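PDB 1HI9: D-aminopeptidase from Bacillus subtilis, which hydrolyses the N-terminal residue from peptides containing D-amino acids, as a zinc-dependent, self-compartmentalizing homodecamer with its active sites in a central chamber. Local coordinates for residues Y103-M117 / V121-L134. Residues are numbered along the deposited sequence; the frame is centred on the assembly and turned at random.
Sequences YHARASTPGVMSHSM and VRHFYINDRPVGEL. With ZN (zinc ion), chain F.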
# COMPACT_ATOMS: atom_id res chain seq x y z
N TYR A 103 -1.89 -26.69 24.98
CA TYR A 103 -0.66 -26.14 25.52
C TYR A 103 0.57 -26.54 24.72
O TYR A 103 0.54 -27.48 23.92
CB TYR A 103 -0.51 -26.53 26.99
CG TYR A 103 -1.18 -25.54 27.92
CD1 TYR A 103 -2.49 -25.12 27.71
CD2 TYR A 103 -0.49 -25.00 29.00
CE1 TYR A 103 -3.09 -24.18 28.55
CE2 TYR A 103 -1.09 -24.07 29.85
CZ TYR A 103 -2.38 -23.66 29.62
OH TYR A 103 -2.94 -22.73 30.45
N HIS A 104 1.65 -25.81 24.94
CA HIS A 104 2.91 -26.03 24.24
C HIS A 104 4.07 -26.01 25.21
O HIS A 104 3.91 -25.64 26.36
CB HIS A 104 3.09 -24.93 23.18
CG HIS A 104 2.95 -23.55 23.74
ND1 HIS A 104 3.95 -22.93 24.48
CD2 HIS A 104 1.91 -22.68 23.73
CE1 HIS A 104 3.53 -21.75 24.89
NE2 HIS A 104 2.29 -21.57 24.44
N ALA A 105 5.24 -26.39 24.71
CA ALA A 105 6.45 -26.42 25.51
C ALA A 105 6.91 -25.01 25.86
O ALA A 105 6.64 -24.04 25.12
CB ALA A 105 7.53 -27.15 24.75
N ARG A 106 7.62 -24.90 26.98
CA ARG A 106 8.14 -23.61 27.44
C ARG A 106 9.30 -23.19 26.54
O ARG A 106 9.87 -24.01 25.82
CB ARG A 106 8.59 -23.70 28.91
CG ARG A 106 9.71 -24.73 29.23
CD ARG A 106 9.96 -24.81 30.73
NE ARG A 106 10.86 -25.89 31.14
CZ ARG A 106 12.19 -25.79 31.20
NH1 ARG A 106 12.80 -24.65 30.88
NH2 ARG A 106 12.90 -26.84 31.58
N ALA A 107 9.64 -21.91 26.58
CA ALA A 107 10.71 -21.35 25.76
C ALA A 107 12.06 -22.05 25.94
O ALA A 107 12.34 -22.62 26.99
CB ALA A 107 10.87 -19.87 26.08
N SER A 108 12.86 -22.02 24.89
CA SER A 108 14.20 -22.59 24.91
C SER A 108 14.27 -24.12 24.97
O SER A 108 15.34 -24.67 25.21
CB SER A 108 14.97 -21.99 26.09
OG SER A 108 14.94 -20.57 26.04
N THR A 109 13.16 -24.81 24.77
CA THR A 109 13.18 -26.27 24.80
C THR A 109 12.52 -26.85 23.54
O THR A 109 11.82 -26.14 22.80
CB THR A 109 12.45 -26.82 26.05
OG1 THR A 109 11.04 -26.59 25.93
CG2 THR A 109 12.96 -26.13 27.31
N PRO A 110 12.74 -28.15 23.27
CA PRO A 110 12.15 -28.81 22.09
C PRO A 110 10.63 -28.73 22.18
O PRO A 110 10.08 -28.74 23.28
CB PRO A 110 12.64 -30.25 22.23
CG PRO A 110 13.96 -30.09 22.94
CD PRO A 110 13.62 -29.08 23.99
N GLY A 111 9.96 -28.66 21.04
CA GLY A 111 8.51 -28.56 21.04
C GLY A 111 8.03 -27.57 20.00
O GLY A 111 8.62 -26.50 19.81
N VAL A 112 6.96 -27.94 19.30
CA VAL A 112 6.39 -27.08 18.28
C VAL A 112 5.96 -25.73 18.87
O VAL A 112 5.34 -25.67 19.93
CB VAL A 112 5.18 -27.76 17.60
CG1 VAL A 112 4.10 -28.03 18.62
CG2 VAL A 112 4.66 -26.89 16.46
N MET A 113 6.32 -24.65 18.18
CA MET A 113 5.99 -23.28 18.60
C MET A 113 6.29 -22.99 20.06
O MET A 113 5.53 -22.30 20.73
CB MET A 113 4.52 -22.99 18.29
CG MET A 113 4.20 -23.12 16.81
SD MET A 113 2.45 -22.75 16.40
CE MET A 113 2.60 -21.05 16.24
N SER A 114 7.41 -23.52 20.55
CA SER A 114 7.80 -23.32 21.94
C SER A 114 8.07 -21.85 22.27
O SER A 114 8.70 -21.12 21.50
CB SER A 114 9.07 -24.13 22.24
OG SER A 114 10.15 -23.68 21.44
N HIS A 115 7.56 -21.41 23.42
CA HIS A 115 7.75 -20.05 23.90
C HIS A 115 7.05 -19.92 25.24
O HIS A 115 6.40 -20.86 25.68
CB HIS A 115 7.17 -19.02 22.92
CG HIS A 115 5.68 -19.07 22.82
ND1 HIS A 115 5.01 -20.06 22.13
CD2 HIS A 115 4.73 -18.28 23.37
CE1 HIS A 115 3.71 -19.88 22.26
NE2 HIS A 115 3.51 -18.80 23.00
N SER A 116 7.21 -18.77 25.88
CA SER A 116 6.59 -18.48 27.17
C SER A 116 6.05 -17.05 27.21
O SER A 116 6.80 -16.11 27.43
CB SER A 116 7.61 -18.65 28.31
OG SER A 116 8.08 -19.98 28.38
N MET A 117 4.74 -16.92 26.99
CA MET A 117 4.03 -15.63 26.97
C MET A 117 4.43 -14.74 25.79
O MET A 117 3.60 -14.43 24.94
CB MET A 117 4.22 -14.89 28.28
CG MET A 117 3.55 -15.56 29.48
SD MET A 117 1.77 -15.91 29.26
CE MET A 117 1.05 -14.26 29.38
N VAL A 121 10.99 -13.95 26.14
CA VAL A 121 11.47 -14.63 27.33
C VAL A 121 12.14 -15.96 27.01
O VAL A 121 11.70 -16.70 26.13
CB VAL A 121 10.36 -14.90 28.37
CG1 VAL A 121 9.50 -13.66 28.56
CG2 VAL A 121 9.53 -16.09 27.96
N ARG A 122 13.21 -16.25 27.73
CA ARG A 122 13.92 -17.51 27.54
C ARG A 122 13.52 -18.48 28.63
O ARG A 122 13.35 -19.66 28.36
CB ARG A 122 15.43 -17.29 27.56
CG ARG A 122 16.00 -17.02 26.18
CD ARG A 122 17.48 -16.83 26.28
NE ARG A 122 18.17 -17.98 26.88
CZ ARG A 122 18.47 -19.10 26.23
NH1 ARG A 122 18.14 -19.24 24.95
NH2 ARG A 122 19.13 -20.07 26.84
N HIS A 123 13.37 -17.98 29.85
CA HIS A 123 12.97 -18.81 30.99
C HIS A 123 12.21 -18.03 32.05
O HIS A 123 12.44 -16.84 32.26
CB HIS A 123 14.20 -19.44 31.68
CG HIS A 123 14.93 -20.44 30.85
ND1 HIS A 123 16.19 -20.21 30.34
CD2 HIS A 123 14.58 -21.68 30.42
CE1 HIS A 123 16.58 -21.26 29.64
NE2 HIS A 123 15.62 -22.17 29.67
N PHE A 124 11.30 -18.73 32.72
CA PHE A 124 10.53 -18.19 33.83
C PHE A 124 11.03 -19.01 35.03
O PHE A 124 11.30 -20.20 34.90
CB PHE A 124 9.04 -18.46 33.64
CG PHE A 124 8.32 -17.41 32.84
CD1 PHE A 124 7.10 -17.72 32.21
CD2 PHE A 124 8.82 -16.12 32.73
CE1 PHE A 124 6.41 -16.76 31.47
CE2 PHE A 124 8.14 -15.16 32.00
CZ PHE A 124 6.93 -15.47 31.37
N TYR A 125 11.14 -18.37 36.19
CA TYR A 125 11.58 -19.08 37.39
C TYR A 125 10.73 -18.70 38.60
O TYR A 125 10.46 -17.52 38.86
CB TYR A 125 13.05 -18.75 37.73
CG TYR A 125 14.09 -19.25 36.76
CD1 TYR A 125 14.65 -18.41 35.80
CD2 TYR A 125 14.54 -20.58 36.81
CE1 TYR A 125 15.62 -18.86 34.91
CE2 TYR A 125 15.51 -21.05 35.93
CZ TYR A 125 16.04 -20.18 34.98
OH TYR A 125 17.02 -20.61 34.10
N ILE A 126 10.32 -19.72 39.34
CA ILE A 126 9.57 -19.52 40.56
C ILE A 126 10.45 -20.20 41.61
O ILE A 126 10.43 -21.42 41.74
CB ILE A 126 8.19 -20.19 40.50
CG1 ILE A 126 7.30 -19.45 39.52
CG2 ILE A 126 7.54 -20.15 41.88
CD1 ILE A 126 7.05 -17.99 39.91
N ASN A 127 11.23 -19.39 42.32
CA ASN A 127 12.16 -19.89 43.33
C ASN A 127 13.16 -20.86 42.69
O ASN A 127 13.31 -22.01 43.12
CB ASN A 127 11.39 -20.58 44.47
CG ASN A 127 11.01 -19.62 45.58
OD1 ASN A 127 10.59 -18.49 45.33
ND2 ASN A 127 11.13 -20.08 46.82
N ASP A 128 13.83 -20.40 41.64
CA ASP A 128 14.83 -21.21 40.95
C ASP A 128 14.33 -22.41 40.16
O ASP A 128 15.12 -23.13 39.56
CB ASP A 128 15.91 -21.67 41.94
CG ASP A 128 16.68 -20.50 42.54
OD1 ASP A 128 17.10 -19.61 41.76
OD2 ASP A 128 16.88 -20.48 43.78
N ARG A 129 13.02 -22.65 40.15
CA ARG A 129 12.53 -23.77 39.38
C ARG A 129 12.05 -23.35 37.99
O ARG A 129 11.16 -22.52 37.86
CB ARG A 129 11.39 -24.50 40.09
CG ARG A 129 10.87 -25.63 39.24
CD ARG A 129 10.10 -26.67 40.01
NE ARG A 129 9.89 -27.85 39.19
CZ ARG A 129 9.37 -28.99 39.64
NH1 ARG A 129 8.99 -29.09 40.91
NH2 ARG A 129 9.23 -30.02 38.81
N PRO A 130 12.64 -23.94 36.94
CA PRO A 130 12.30 -23.65 35.54
C PRO A 130 10.84 -23.95 35.22
O PRO A 130 10.38 -25.08 35.42
CB PRO A 130 13.25 -24.55 34.75
CG PRO A 130 14.42 -24.69 35.65
CD PRO A 130 13.78 -24.88 37.00
N VAL A 131 10.11 -22.96 34.73
CA VAL A 131 8.72 -23.17 34.32
C VAL A 131 8.33 -22.28 33.14
O VAL A 131 8.98 -21.27 32.85
CB VAL A 131 7.72 -22.88 35.47
CG1 VAL A 131 7.97 -23.83 36.63
CG2 VAL A 131 7.84 -21.42 35.92
N GLY A 132 7.27 -22.68 32.45
CA GLY A 132 6.77 -21.90 31.34
C GLY A 132 5.35 -21.53 31.69
O GLY A 132 4.99 -21.48 32.87
N GLU A 133 4.53 -21.28 30.67
CA GLU A 133 3.13 -20.94 30.90
C GLU A 133 2.46 -22.04 31.71
O GLU A 133 1.72 -21.78 32.66
CB GLU A 133 2.40 -20.80 29.55
CG GLU A 133 2.76 -19.54 28.79
CD GLU A 133 2.31 -19.58 27.34
OE1 GLU A 133 1.19 -20.06 27.07
OE2 GLU A 133 3.08 -19.13 26.47
N LEU A 134 2.75 -23.28 31.34
CA LEU A 134 2.19 -24.44 32.00
C LEU A 134 2.47 -24.41 33.50
O LEU A 134 1.55 -24.54 34.32
CB LEU A 134 2.77 -25.71 31.38
CG LEU A 134 2.02 -27.00 31.65
CD1 LEU A 134 2.40 -28.02 30.58
CD2 LEU A 134 2.34 -27.50 33.04
ZN ZN F . 1.04 -20.30 25.12
O HOH W 1 1.02 -18.30 24.47
O HOH W 2 10.06 -20.24 30.26
O HOH W 3 9.51 -17.22 24.73
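E133 OE2 is gripped by several groups: backbone M117 N donates to it at 2.8 Å, nearly straight (173°), on the anti side and 29° out of the carboxylate plane, and a zinc-bound water donates to it as well. The carboxylate holds the zinc unevenly, with E133 OE1 at 2.0 Å from the ion and E133 OE2 at 2.7 Å. H104 NE2 binds the same zinc at 1.9 Å, and D8 also coordinates it. The H104 ring and E133 carboxylate planes are 82° apart, with OE2 at the ring edge. The H104 ring is fixed in rotation because ND1 donates to A105 O while NE2 holds the metal. H115, the active-site nucleophile, places CE1 over a face of the H104 ring and NE2 2.9 Å from the water O; its ND1 is anchored on M113 O. Replacing H115 by alanine would probably cost that water its imidazole partner. S108 OG donates to R122 O (3.0 Å), and the R106 guanidinium has P130 CB over one face and H123 CD2 at its edge. The loop following strand 97-103 bridges the start of helix 133-143 and strands 121-126 and 129-131, the latter at the antiparallel sheet's edge, with helix 254-268 packing against M117 and F124.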